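Local structure of octaprenyl Pyrophosphate Synthase (Helicobacter pylori, 3TC1) at residues 134-139 with 155-160; 190-195 with 300-305; 196-201 with 270-275; 203-208 with 227-232; 234-239 with 264-269. The protein probably condenses isopentenyl diphosphate units, in a magnesium-dependent reaction, onto an allylic diphosphate to build the C40 chain of octaprenyl diphosphate. All coordinates share one frame; numbering follows the deposited sequence.

Contact 1: 134-139 with 155-160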
# COMPACT_ATOMS: atom_id res chain seq x y z
N LEU B 134 1.44 7.08 8.79
CA LEU B 134 1.82 7.75 7.55
C LEU B 134 0.59 7.84 6.64
O LEU B 134 0.37 8.83 5.96
CB LEU B 134 2.91 6.96 6.83
CG LEU B 134 4.31 6.88 7.45
CD1 LEU B 134 5.16 5.89 6.65
CD2 LEU B 134 4.95 8.25 7.46
N SER B 135 -0.21 6.78 6.64
CA SER B 135 -1.40 6.79 5.79
C SER B 135 -2.46 7.73 6.36
O SER B 135 -3.17 8.40 5.61
CB SER B 135 -1.97 5.37 5.64
OG SER B 135 -2.63 4.92 6.81
N ARG B 136 -2.56 7.82 7.69
CA ARG B 136 -3.53 8.72 8.29
C ARG B 136 -3.09 10.16 8.03
O ARG B 136 -3.91 11.04 7.77
CB ARG B 136 -3.64 8.49 9.81
CG ARG B 136 -4.68 9.38 10.47
CD ARG B 136 -4.82 9.08 11.96
NE ARG B 136 -3.67 9.51 12.74
CZ ARG B 136 -3.40 9.09 13.97
NH1 ARG B 136 -4.21 8.22 14.57
NH2 ARG B 136 -2.33 9.54 14.61
N GLY B 137 -1.78 10.39 8.09
CA GLY B 137 -1.24 11.71 7.85
C GLY B 137 -1.44 12.15 6.41
O GLY B 137 -1.69 13.32 6.13
N GLU B 138 -1.33 11.20 5.48
CA GLU B 138 -1.50 11.52 4.07
C GLU B 138 -2.94 11.96 3.83
O GLU B 138 -3.20 12.94 3.14
CB GLU B 138 -1.16 10.31 3.21
CG GLU B 138 -1.41 10.53 1.73
CD GLU B 138 -0.56 11.64 1.13
OE1 GLU B 138 -0.78 11.97 -0.05
OE2 GLU B 138 0.32 12.18 1.84
N ILE B 139 -3.89 11.23 4.42
CA ILE B 139 -5.30 11.57 4.27
C ILE B 139 -5.59 12.91 4.92
O ILE B 139 -6.32 13.73 4.37
CB ILE B 139 -6.20 10.49 4.89
CG1 ILE B 139 -6.11 9.21 4.07
CG2 ILE B 139 -7.65 10.98 4.95
CD1 ILE B 139 -6.92 8.06 4.63
N TYR B 155 -1.78 21.28 11.43
CA TYR B 155 -0.50 21.23 10.74
C TYR B 155 0.47 20.34 11.51
O TYR B 155 1.11 19.46 10.94
CB TYR B 155 0.07 22.66 10.63
CG TYR B 155 1.51 22.72 10.17
CD1 TYR B 155 1.84 22.51 8.83
CD2 TYR B 155 2.53 22.98 11.07
CE1 TYR B 155 3.17 22.55 8.41
CE2 TYR B 155 3.86 23.02 10.67
CZ TYR B 155 4.17 22.81 9.34
OH TYR B 155 5.49 22.84 8.94
N TRP B 156 0.56 20.58 12.82
CA TRP B 156 1.46 19.80 13.68
C TRP B 156 1.10 18.32 13.67
O TRP B 156 1.99 17.46 13.69
CB TRP B 156 1.41 20.34 15.11
CG TRP B 156 2.03 21.70 15.25
CD1 TRP B 156 1.49 22.79 15.86
CD2 TRP B 156 3.33 22.09 14.80
NE1 TRP B 156 2.36 23.85 15.81
CE2 TRP B 156 3.50 23.45 15.16
CE3 TRP B 156 4.37 21.44 14.12
CZ2 TRP B 156 4.67 24.16 14.87
CZ3 TRP B 156 5.53 22.14 13.83
CH2 TRP B 156 5.67 23.50 14.20
N ARG B 157 -0.19 18.01 13.63
CA ARG B 157 -0.63 16.62 13.60
C ARG B 157 -0.18 15.97 12.30
O ARG B 157 0.28 14.82 12.29
CB ARG B 157 -2.16 16.55 13.73
CG ARG B 157 -2.69 15.13 13.73
CD ARG B 157 -4.17 15.08 14.05
NE ARG B 157 -4.66 13.70 14.08
CZ ARG B 157 -5.88 13.35 14.46
NH1 ARG B 157 -6.75 14.28 14.84
NH2 ARG B 157 -6.24 12.07 14.45
N ILE B 158 -0.30 16.70 11.20
CA ILE B 158 0.12 16.18 9.90
C ILE B 158 1.63 15.94 9.87
O ILE B 158 2.08 14.90 9.41
CB ILE B 158 -0.27 17.15 8.76
CG1 ILE B 158 -1.79 17.22 8.65
CG2 ILE B 158 0.37 16.70 7.45
CD1 ILE B 158 -2.31 18.25 7.65
N LEU B 159 2.40 16.91 10.35
CA LEU B 159 3.85 16.77 10.36
C LEU B 159 4.28 15.55 11.16
O LEU B 159 5.17 14.80 10.74
CB LEU B 159 4.53 18.02 10.95
CG LEU B 159 5.26 18.88 9.92
CD1 LEU B 159 4.24 19.43 8.95
CD2 LEU B 159 6.04 20.01 10.59
N GLU B 160 3.65 15.36 12.32
CA GLU B 160 3.96 14.23 13.18
C GLU B 160 3.59 12.90 12.52
O GLU B 160 4.38 11.94 12.54
CB GLU B 160 3.21 14.38 14.51
CG GLU B 160 3.68 15.54 15.37
CD GLU B 160 2.62 15.99 16.37
OE1 GLU B 160 1.72 15.19 16.67
OE2 GLU B 160 2.70 17.14 16.86

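Contact 2: 190-195 with 300-305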
# COMPACT_ATOMS: atom_id res chain seq x y z
N LEU B 190 11.97 11.52 17.10
CA LEU B 190 10.77 12.35 16.99
C LEU B 190 11.10 13.83 16.83
O LEU B 190 10.55 14.50 15.95
CB LEU B 190 9.88 12.17 18.23
CG LEU B 190 8.56 12.93 18.21
CD1 LEU B 190 7.65 12.34 17.14
CD2 LEU B 190 7.89 12.85 19.59
N ASN B 191 11.98 14.34 17.68
CA ASN B 191 12.35 15.74 17.59
C ASN B 191 13.16 16.05 16.33
O ASN B 191 12.96 17.10 15.73
CB ASN B 191 13.11 16.15 18.86
CG ASN B 191 12.21 16.19 20.08
OD1 ASN B 191 12.18 15.26 20.88
ND2 ASN B 191 11.45 17.27 20.22
N PHE B 192 14.05 15.15 15.93
CA PHE B 192 14.83 15.36 14.71
C PHE B 192 13.86 15.43 13.53
O PHE B 192 14.04 16.23 12.62
CB PHE B 192 15.81 14.21 14.48
CG PHE B 192 16.56 14.31 13.17
CD1 PHE B 192 17.78 14.98 13.09
CD2 PHE B 192 16.01 13.79 12.00
CE1 PHE B 192 18.44 15.13 11.87
CE2 PHE B 192 16.67 13.93 10.77
CZ PHE B 192 17.89 14.61 10.71
N GLY B 193 12.85 14.55 13.55
CA GLY B 193 11.87 14.50 12.49
C GLY B 193 11.04 15.77 12.40
O GLY B 193 10.71 16.23 11.31
N MET B 194 10.69 16.34 13.55
CA MET B 194 9.92 17.58 13.59
C MET B 194 10.77 18.71 12.99
O MET B 194 10.30 19.45 12.13
CB MET B 194 9.53 17.93 15.03
CG MET B 194 8.51 16.98 15.67
SD MET B 194 6.93 16.89 14.77
CE MET B 194 6.09 18.34 15.41
N ALA B 195 12.01 18.82 13.44
CA ALA B 195 12.90 19.86 12.93
C ALA B 195 13.13 19.67 11.43
O ALA B 195 13.10 20.63 10.65
CB ALA B 195 14.23 19.83 13.66
N GLN B 300 22.66 18.79 13.96
CA GLN B 300 23.11 20.17 13.88
C GLN B 300 23.03 20.67 12.44
O GLN B 300 22.63 21.80 12.18
CB GLN B 300 24.56 20.29 14.37
CG GLN B 300 24.77 19.77 15.78
CD GLN B 300 26.24 19.69 16.16
OE1 GLN B 300 27.06 19.16 15.41
NE2 GLN B 300 26.58 20.20 17.34
N ASP B 301 23.41 19.80 11.50
CA ASP B 301 23.41 20.13 10.08
C ASP B 301 22.04 20.36 9.46
O ASP B 301 21.93 21.10 8.47
CB ASP B 301 24.14 19.04 9.30
CG ASP B 301 25.62 18.97 9.64
OD1 ASP B 301 26.04 19.69 10.58
OD2 ASP B 301 26.35 18.21 8.98
N VAL B 302 21.00 19.75 10.00
CA VAL B 302 19.67 19.95 9.43
C VAL B 302 19.21 21.39 9.61
O VAL B 302 18.51 21.94 8.77
CB VAL B 302 18.62 19.02 10.08
CG1 VAL B 302 18.79 19.00 11.59
CG2 VAL B 302 17.21 19.49 9.72
N ILE B 303 19.63 22.01 10.71
CA ILE B 303 19.25 23.38 11.01
C ILE B 303 19.97 24.46 10.20
O ILE B 303 19.47 25.58 10.08
CB ILE B 303 19.42 23.67 12.52
CG1 ILE B 303 18.25 23.05 13.29
CG2 ILE B 303 19.48 25.18 12.78
CD1 ILE B 303 16.91 23.70 12.99
N SER B 304 21.13 24.13 9.63
CA SER B 304 21.88 25.11 8.84
C SER B 304 21.64 24.87 7.35
O SER B 304 22.59 24.74 6.58
CB SER B 304 23.37 24.99 9.14
OG SER B 304 23.61 24.68 10.50
N ARG B 305 20.37 24.82 6.97
CA ARG B 305 19.97 24.59 5.58
C ARG B 305 20.08 23.13 5.17
O ARG B 305 19.52 22.26 5.83
CB ARG B 305 20.80 25.47 4.63
CG ARG B 305 20.53 26.94 4.86
CD ARG B 305 19.07 27.08 5.22
NE ARG B 305 18.62 28.43 5.48
CZ ARG B 305 17.34 28.74 5.67
NH1 ARG B 305 16.43 27.79 5.64
NH2 ARG B 305 16.98 30.00 5.88

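Contact 3: 196-201 with 270-275. With MG (magnesium ion), chain D.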
# COMPACT_ATOMS: atom_id res chain seq x y z
N PHE B 196 13.35 18.42 11.03
CA PHE B 196 13.59 18.09 9.64
C PHE B 196 12.48 18.56 8.70
O PHE B 196 12.75 19.15 7.66
CB PHE B 196 13.76 16.58 9.48
CG PHE B 196 13.88 16.14 8.05
CD1 PHE B 196 15.07 16.34 7.34
CD2 PHE B 196 12.80 15.57 7.38
CE1 PHE B 196 15.17 15.98 6.00
CE2 PHE B 196 12.89 15.21 6.04
CZ PHE B 196 14.08 15.41 5.35
N GLN B 197 11.22 18.31 9.06
CA GLN B 197 10.12 18.71 8.20
C GLN B 197 9.87 20.21 8.22
O GLN B 197 9.40 20.78 7.23
CB GLN B 197 8.84 17.96 8.58
CG GLN B 197 7.71 18.14 7.57
CD GLN B 197 8.12 17.74 6.16
OE1 GLN B 197 8.54 16.60 5.93
NE2 GLN B 197 8.00 18.66 5.21
N ILE B 198 10.16 20.86 9.34
CA ILE B 198 9.96 22.31 9.42
C ILE B 198 10.98 22.97 8.47
O ILE B 198 10.62 23.87 7.71
CB ILE B 198 10.16 22.82 10.87
CG1 ILE B 198 9.00 22.33 11.74
CG2 ILE B 198 10.18 24.35 10.89
CD1 ILE B 198 9.22 22.56 13.23
N ILE B 199 12.22 22.50 8.51
CA ILE B 199 13.27 23.04 7.65
C ILE B 199 12.94 22.73 6.19
O ILE B 199 13.24 23.52 5.29
CB ILE B 199 14.66 22.43 7.99
CG1 ILE B 199 15.10 22.90 9.38
CG2 ILE B 199 15.68 22.82 6.93
CD1 ILE B 199 15.18 24.41 9.54
N ASP B 200 12.33 21.58 5.95
CA ASP B 200 11.97 21.22 4.59
C ASP B 200 10.90 22.18 4.09
O ASP B 200 10.95 22.65 2.95
CB ASP B 200 11.45 19.79 4.52
CG ASP B 200 11.06 19.41 3.12
OD1 ASP B 200 11.97 19.19 2.29
OD2 ASP B 200 9.84 19.34 2.86
N ASP B 201 9.92 22.48 4.94
CA ASP B 201 8.86 23.41 4.55
C ASP B 201 9.47 24.79 4.35
O ASP B 201 9.05 25.56 3.49
CB ASP B 201 7.77 23.48 5.63
CG ASP B 201 6.92 22.22 5.68
OD1 ASP B 201 7.10 21.34 4.81
OD2 ASP B 201 6.05 22.12 6.58
N GLU B 270 13.05 33.84 10.13
CA GLU B 270 13.75 33.61 11.39
C GLU B 270 12.80 32.97 12.40
O GLU B 270 13.22 32.11 13.18
CB GLU B 270 14.32 34.92 11.96
CG GLU B 270 14.85 34.80 13.39
CD GLU B 270 16.17 34.03 13.49
OE1 GLU B 270 16.27 32.92 12.94
OE2 GLU B 270 17.10 34.55 14.15
N GLU B 271 11.54 33.37 12.40
CA GLU B 271 10.58 32.81 13.34
C GLU B 271 10.38 31.32 13.08
O GLU B 271 10.29 30.52 14.03
CB GLU B 271 9.23 33.55 13.24
CG GLU B 271 8.18 33.07 14.24
CD GLU B 271 6.90 33.89 14.22
OE1 GLU B 271 6.56 34.46 13.16
OE2 GLU B 271 6.21 33.95 15.26
N THR B 272 10.35 30.93 11.81
CA THR B 272 10.18 29.53 11.44
C THR B 272 11.42 28.74 11.84
O THR B 272 11.33 27.65 12.42
CB THR B 272 9.97 29.39 9.91
OG1 THR B 272 8.77 30.08 9.52
CG2 THR B 272 9.84 27.92 9.51
N LEU B 273 12.58 29.31 11.54
CA LEU B 273 13.84 28.67 11.86
C LEU B 273 13.98 28.40 13.35
O LEU B 273 14.42 27.32 13.75
CB LEU B 273 15.00 29.55 11.37
CG LEU B 273 16.43 29.04 11.59
CD1 LEU B 273 16.57 27.63 11.01
CD2 LEU B 273 17.41 30.00 10.94
N LYS B 274 13.60 29.37 14.18
CA LYS B 274 13.68 29.21 15.63
C LYS B 274 12.77 28.09 16.13
O LYS B 274 13.10 27.40 17.10
CB LYS B 274 13.33 30.52 16.33
CG LYS B 274 14.36 31.62 16.15
CD LYS B 274 14.00 32.85 16.96
CE LYS B 274 15.03 33.96 16.79
NZ LYS B 274 16.37 33.55 17.29
N THR B 275 11.63 27.90 15.48
CA THR B 275 10.71 26.84 15.91
C THR B 275 11.41 25.50 15.71
O THR B 275 11.31 24.61 16.55
CB THR B 275 9.40 26.88 15.09
OG1 THR B 275 8.84 28.20 15.18
CG2 THR B 275 8.40 25.87 15.63
MG MG D . 8.88 19.99 0.94
O HOH W 1 10.57 21.81 0.70
O HOH W 2 10.27 18.83 -0.46
O HOH W 3 7.46 21.24 2.17
O HOH W 4 7.55 20.71 -0.86
O HOH W 5 7.30 18.14 1.54

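Contact 4: 203-208 with 227-232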
# COMPACT_ATOMS: atom_id res chain seq x y z
N LEU B 203 12.61 25.46 3.35
CA LEU B 203 13.36 25.43 2.10
C LEU B 203 12.49 25.52 0.85
O LEU B 203 13.00 25.72 -0.26
CB LEU B 203 14.25 24.19 2.05
CG LEU B 203 15.43 24.25 3.03
CD1 LEU B 203 16.20 22.93 3.00
CD2 LEU B 203 16.33 25.42 2.66
N ASP B 204 11.18 25.37 1.01
CA ASP B 204 10.28 25.46 -0.13
C ASP B 204 10.06 26.92 -0.48
O ASP B 204 9.76 27.26 -1.63
CB ASP B 204 8.92 24.85 0.19
CG ASP B 204 7.96 24.92 -1.00
OD1 ASP B 204 8.24 24.30 -2.05
OD2 ASP B 204 6.92 25.60 -0.89
N ILE B 205 10.21 27.79 0.51
CA ILE B 205 9.96 29.21 0.27
C ILE B 205 11.12 30.16 0.51
O ILE B 205 10.94 31.38 0.46
CB ILE B 205 8.74 29.68 1.10
CG1 ILE B 205 8.91 29.31 2.58
CG2 ILE B 205 7.48 29.05 0.54
CD1 ILE B 205 9.81 30.24 3.37
N THR B 206 12.30 29.63 0.77
CA THR B 206 13.43 30.51 0.99
C THR B 206 14.71 29.87 0.52
O THR B 206 14.91 28.66 0.61
CB THR B 206 13.54 30.94 2.47
OG1 THR B 206 14.34 32.13 2.54
CG2 THR B 206 14.18 29.84 3.31
N GLN B 207 15.60 30.72 0.02
CA GLN B 207 16.86 30.26 -0.51
C GLN B 207 17.81 29.54 0.40
O GLN B 207 17.98 29.84 1.57
CB GLN B 207 17.61 31.41 -1.18
CG GLN B 207 17.31 31.49 -2.67
CD GLN B 207 18.25 30.66 -3.52
OE1 GLN B 207 18.93 29.76 -3.03
NE2 GLN B 207 18.27 30.95 -4.82
N ASP B 208 18.42 28.55 -0.22
CA ASP B 208 19.42 27.70 0.38
C ASP B 208 20.70 28.36 -0.09
O ASP B 208 21.13 28.14 -1.20
CB ASP B 208 19.27 26.32 -0.21
CG ASP B 208 20.27 25.36 0.31
OD1 ASP B 208 21.31 25.83 0.81
OD2 ASP B 208 20.00 24.15 0.20
N LEU B 227 4.06 25.93 7.99
CA LEU B 227 4.37 26.84 9.09
C LEU B 227 4.61 28.30 8.69
O LEU B 227 4.06 29.21 9.29
CB LEU B 227 5.56 26.32 9.91
CG LEU B 227 5.78 27.03 11.25
CD1 LEU B 227 4.48 27.03 12.06
CD2 LEU B 227 6.89 26.33 12.03
N PRO B 228 5.46 28.54 7.67
CA PRO B 228 5.69 29.93 7.27
C PRO B 228 4.39 30.69 7.00
O PRO B 228 4.22 31.83 7.43
CB PRO B 228 6.54 29.79 6.00
CG PRO B 228 7.31 28.53 6.26
CD PRO B 228 6.26 27.62 6.85
N TYR B 229 3.47 30.04 6.29
CA TYR B 229 2.18 30.65 5.96
C TYR B 229 1.30 30.82 7.18
O TYR B 229 0.56 31.81 7.30
CB TYR B 229 1.47 29.80 4.90
CG TYR B 229 2.18 29.83 3.56
CD1 TYR B 229 1.94 30.85 2.64
CD2 TYR B 229 3.14 28.86 3.24
CE1 TYR B 229 2.63 30.91 1.43
CE2 TYR B 229 3.84 28.91 2.03
CZ TYR B 229 3.58 29.94 1.13
OH TYR B 229 4.26 29.98 -0.07
N LEU B 230 1.37 29.87 8.10
CA LEU B 230 0.60 29.94 9.33
C LEU B 230 1.08 31.11 10.19
O LEU B 230 0.28 31.91 10.68
CB LEU B 230 0.74 28.62 10.11
CG LEU B 230 0.02 27.44 9.42
CD1 LEU B 230 0.57 26.12 9.92
CD2 LEU B 230 -1.48 27.58 9.69
N LEU B 231 2.40 31.20 10.38
CA LEU B 231 2.97 32.28 11.18
C LEU B 231 2.72 33.64 10.52
O LEU B 231 2.45 34.63 11.20
CB LEU B 231 4.48 32.04 11.37
CG LEU B 231 4.86 30.80 12.19
CD1 LEU B 231 6.37 30.67 12.26
CD2 LEU B 231 4.27 30.90 13.59
N LEU B 232 2.82 33.68 9.20
CA LEU B 232 2.58 34.93 8.47
C LEU B 232 1.13 35.37 8.65
O LEU B 232 0.86 36.53 8.97
CB LEU B 232 2.85 34.75 6.97
CG LEU B 232 2.54 36.00 6.12
CD1 LEU B 232 3.45 37.15 6.55
CD2 LEU B 232 2.74 35.69 4.64
O HOH W 6 4.86 27.54 -1.14

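Contact 5: 234-239 with 264-269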
# COMPACT_ATOMS: atom_id res chain seq x y z
N GLU B 234 -0.95 34.91 10.97
CA GLU B 234 -1.20 35.43 12.31
C GLU B 234 -0.73 36.88 12.51
O GLU B 234 -1.15 37.54 13.47
CB GLU B 234 -0.50 34.53 13.34
CG GLU B 234 -1.21 33.21 13.60
CD GLU B 234 -0.30 32.15 14.18
OE1 GLU B 234 0.59 32.49 14.99
OE2 GLU B 234 -0.48 30.96 13.84
N LYS B 235 0.11 37.37 11.61
CA LYS B 235 0.64 38.74 11.70
C LYS B 235 0.05 39.71 10.67
O LYS B 235 0.13 40.93 10.84
CB LYS B 235 2.16 38.75 11.51
CG LYS B 235 2.95 37.85 12.45
CD LYS B 235 3.23 38.53 13.77
CE LYS B 235 4.14 37.66 14.63
NZ LYS B 235 5.42 37.34 13.95
N LEU B 236 -0.52 39.17 9.60
CA LEU B 236 -1.08 39.99 8.53
C LEU B 236 -2.31 40.80 8.92
O LEU B 236 -3.10 40.37 9.76
CB LEU B 236 -1.46 39.12 7.33
CG LEU B 236 -0.35 38.38 6.58
CD1 LEU B 236 -0.97 37.51 5.49
CD2 LEU B 236 0.63 39.38 5.99
N ASN B 237 -2.46 41.97 8.32
CA ASN B 237 -3.64 42.76 8.59
C ASN B 237 -4.76 42.11 7.79
O ASN B 237 -4.52 41.24 6.95
CB ASN B 237 -3.47 44.24 8.18
CG ASN B 237 -3.05 44.42 6.73
OD1 ASN B 237 -3.47 43.67 5.84
ND2 ASN B 237 -2.23 45.44 6.47
N GLN B 238 -5.99 42.51 8.07
CA GLN B 238 -7.17 41.99 7.41
C GLN B 238 -7.06 42.00 5.88
O GLN B 238 -7.45 41.04 5.21
CB GLN B 238 -8.36 42.82 7.88
CG GLN B 238 -9.72 42.34 7.50
CD GLN B 238 -10.78 43.23 8.12
OE1 GLN B 238 -10.91 43.29 9.34
NE2 GLN B 238 -11.51 43.95 7.28
N HIS B 239 -6.54 43.09 5.33
CA HIS B 239 -6.39 43.21 3.88
C HIS B 239 -5.46 42.13 3.31
O HIS B 239 -5.82 41.44 2.35
CB HIS B 239 -5.85 44.59 3.50
CG HIS B 239 -5.57 44.74 2.04
ND1 HIS B 239 -6.56 44.87 1.09
CD2 HIS B 239 -4.40 44.75 1.35
CE1 HIS B 239 -6.02 44.95 -0.11
NE2 HIS B 239 -4.71 44.88 0.02
N LYS B 264 9.43 38.53 4.78
CA LYS B 264 10.48 39.45 5.23
C LYS B 264 9.89 40.51 6.15
O LYS B 264 10.44 40.80 7.22
CB LYS B 264 11.14 40.14 4.03
CG LYS B 264 12.07 39.26 3.20
CD LYS B 264 12.63 40.05 2.03
CE LYS B 264 13.49 39.19 1.11
NZ LYS B 264 14.75 38.75 1.77
N GLN B 265 8.77 41.08 5.73
CA GLN B 265 8.10 42.12 6.50
C GLN B 265 7.84 41.73 7.95
O GLN B 265 7.97 42.56 8.86
CB GLN B 265 6.78 42.49 5.83
CG GLN B 265 5.98 43.55 6.59
CD GLN B 265 4.71 43.95 5.85
OE1 GLN B 265 4.42 43.44 4.78
NE2 GLN B 265 3.95 44.86 6.44
N TYR B 266 7.47 40.48 8.18
CA TYR B 266 7.17 40.04 9.53
C TYR B 266 8.19 39.07 10.12
O TYR B 266 7.91 38.39 11.10
CB TYR B 266 5.76 39.46 9.57
CG TYR B 266 4.68 40.49 9.29
CD1 TYR B 266 4.32 41.43 10.25
CD2 TYR B 266 4.04 40.54 8.05
CE1 TYR B 266 3.35 42.40 9.99
CE2 TYR B 266 3.06 41.51 7.78
CZ TYR B 266 2.72 42.43 8.75
OH TYR B 266 1.76 43.39 8.49
N GLY B 267 9.38 39.03 9.52
CA GLY B 267 10.44 38.17 10.02
C GLY B 267 10.02 36.71 10.18
O GLY B 267 10.40 36.05 11.14
N ILE B 268 9.25 36.21 9.22
CA ILE B 268 8.76 34.84 9.28
C ILE B 268 9.86 33.80 9.11
O ILE B 268 9.80 32.73 9.71
CB ILE B 268 7.67 34.62 8.20
CG1 ILE B 268 6.54 35.63 8.41
CG2 ILE B 268 7.14 33.19 8.28
CD1 ILE B 268 5.89 35.58 9.81
N ILE B 269 10.87 34.11 8.30
CA ILE B 269 11.94 33.14 8.08
C ILE B 269 12.66 32.81 9.38
O ILE B 269 12.85 31.64 9.72
CB ILE B 269 12.97 33.65 7.04
CG1 ILE B 269 12.26 34.05 5.74
CG2 ILE B 269 14.02 32.57 6.78
CD1 ILE B 269 11.46 32.94 5.09
O HOH W 7 -0.29 42.93 6.86

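Contact 1: 134-139 with 155-160
Gly137 and Ile158 bring two helices of the all-helical isoprenoid synthase fold, 121-144 and 152-177, remarkably close, their CA atoms 5.1 Å apart. The case illustrates how a glycine lets helices approach: with no side chain at position 137, the helix backbone itself meets its neighbour, and Gly137 O lies 4.2 Å from the Ile158 CG2 methyl. Beside this close backbone approach runs Arg136. Its CB and CG carry the chain away from the helix, CG being anti to the backbone N (chi1 -178°), and a bend at chi3 then turns the end toward 155-160. From CD onward the chain meets a single atom across the contact, Arg157 NH2, which is 4.1 Å from Arg136 CD, 4.0 Å from Arg136 NE and 4.1 Å from Arg136 CZ. That nitrogen thus stands over one face of the Arg136 guanidinium, and the two guanidinium planes are nearly perpendicular, 84° apart. Such proximity is consistent with the acids around them: Asp161 forms a salt bridge with Arg136 NE, and Glu140 with Arg157 NE. Both tips also reach the dimer partner, Arg157 NH2 donating to Glu21 O of the second subunit and Arg136 NH1 to Ile20 O of the second subunit.

Contact 2: 190-195 with 300-305
The backbones come closest at Ala195 and Ile303, their CA atoms 7.5 Å apart, where the last modelled turn of the chain returns to helix 182-205 and sets Val302 against Phe192 and Ala195. In this all-helical isoprenoid synthase fold the contact is plain apolar packing, joining the last modelled residues, at the end of the chain that follows helix 268-286, to a central helix that, a little further along, carries a magnesium-binding aspartate. Val302 does most of the work, for its CA-CB bond points toward the helix and its two methyls divide the task. CG1, set between the backbone N and the carbonyl carbon at a chi1 of 45°, comes to 3.9 Å from Phe192 CE1, approaching the ring obliquely. CG2 points across at the helix, 4.4 Å from Ala195 O. On the helix side, Phe192 reaches outward because CG is anti to its backbone N (chi1 175°), which swings the far part of the ring toward the C-terminal segment. The Ala195 CB points across, and the nearest side-chain atom of the other segment is Ile303 CD1, 4.8 Å from Ala195 CB. Ile303 itself leans partly on Ser280 of helix 268-286, so the segment rests on two helices. No hydrogen bond crosses the contact. Within the C-terminal turn, the polar links are feeble, and Ser304 OG gives Gln300 O a weak bond of 3.5 Å.

Contact 3: 196-201 with 270-275
Methyl meets methyl between Ile198 and Thr272, CG2 to CG2 at 3.8 Å, where segments 196-201 and 270-275 run nearly antiparallel, 163° between their directions, their axes approaching to 9.4 Å. The apolar group has two more members: Ile198 CD1 lies 4.2 Å from Thr275 CG2, the two side chains crossing at about a right angle, and the terminal methyls Ile199 CD1 and Leu273 CD1 touch at 3.8 Å.

Hydrogen bonds run within each helix. Thr275 OG1 and Thr275 N reach Glu271 O from opposite faces of its carbonyl plane; a chi1 of -54° turns OG1 back to that oxygen and leaves CG2 to meet Ile198 CD1. On the other helix Gln197 NE2 donates to Asp201 OD1 at 2.9 Å, from well above the carboxylate plane.

Metal binding occupies the far side of helix 182-205. Asp200, in the second aspartate-rich motif of prenyl synthases, binds magnesium through OD2 at 2.2 Å, and five waters complete six ligands; one of them also donates to Asp201 OD1.

The pair thus backs the metal-bearing helix with apolar packing. Helix 152-177 covers one flank through Trp156 and Leu159, and helix 227-233 another through Pro228 and Leu231.

Contact 4: 203-208 with 227-232
The phenol ring of Tyr229 meets Ile205 obliquely, with Ile205 CG2 3.9 Å from Tyr229 CE2 and closer still, 3.4 Å, to Tyr229 OH. This is the part of the isoprenoid synthase fold where helix 182-205 gives way to loop near the second aspartate-rich motif and the start of helix 227-233 packs against it; the 18 residues between the two segments contain no helix or strand. Elsewhere the same ring stacks with Phe220 and makes an edge-to-face pair with Phe263, which would restrict its rotation. The puckered Pro228 ring is the second partner, its CG lying 4.1 Å from Ile205 CG1. Ile205 bridges both rings because its CG1 takes the crowded position between backbone N and carbonyl carbon (chi1 53°), putting one branch on the proline and CG2 on the tyrosine. Next door, Asp204 holds the intervening loop: OD1 accepts from Ser218 N and OD2 from Asp219 N. A water ties the two segments together, donating to Asp204 OD2 at 2.8 Å and lying 2.7 Å from Tyr229 OH.

Contact 5: 234-239 with 264-269
Tyr266 is gripped by Lys235 and Leu236 at the outer end of the isoprenoid synthase fold, just where a Schellman motif closes helix 253-265. The first shell is a CH-pi contact: Lys235 CB stands over one face of the ring, 4.0 Å from its centroid and 25° off the normal. Lys235 O follows near the rim, 3.6 Å from Tyr266 CE1, while Leu236 CD2 packs against Tyr266 CE2 at 3.7 Å, the leucine crossing the tyrosine at about a right angle. The opposite face carries Gln265 CG from the same segment, which sandwiches the ring between aliphatic groups. Between the two sides a water accepts a hydrogen bond from Asn237 N at 2.8 Å and sits 2.7 Å from Tyr266 OH.

The next shell sets these pieces in place. Gly267, with positive phi, turns the chain from helix 253-265 into helix 268-286; Gly267 N bonds to Lys264 O at 3.1 Å, and Ile268 N reaches back to Phe263 O. The bent Lys235 chain ends in a salt bridge to Glu271 of that second helix. On the other side Asn237 opens helix 238-246 as its N-cap, its OD1 accepting from Asp240 N.

Helix 182-205 is the common element: contacts 2, 3 and 4 follow one another along it, with the centres of contacts 2 and 3, and of 3 and 4, about 8 Å apart. Contact 3 holds the magnesium ligand; the Ile205 side chain of contact 4 lies about 9 Å from the metal and that of Val302 in contact 2 about 12 Å. Contact 1 joins this system from helix 152-177, where Tyr155 OH makes a probable hydrogen bond of 2.5 Å to Asp201 OD2. Contact 5 is peripheral, centred about 28 Å from the centre of the chain, yet it touches contact 4 where Ile205 CD1 meets Ile269 CD1 at 3.6 Å.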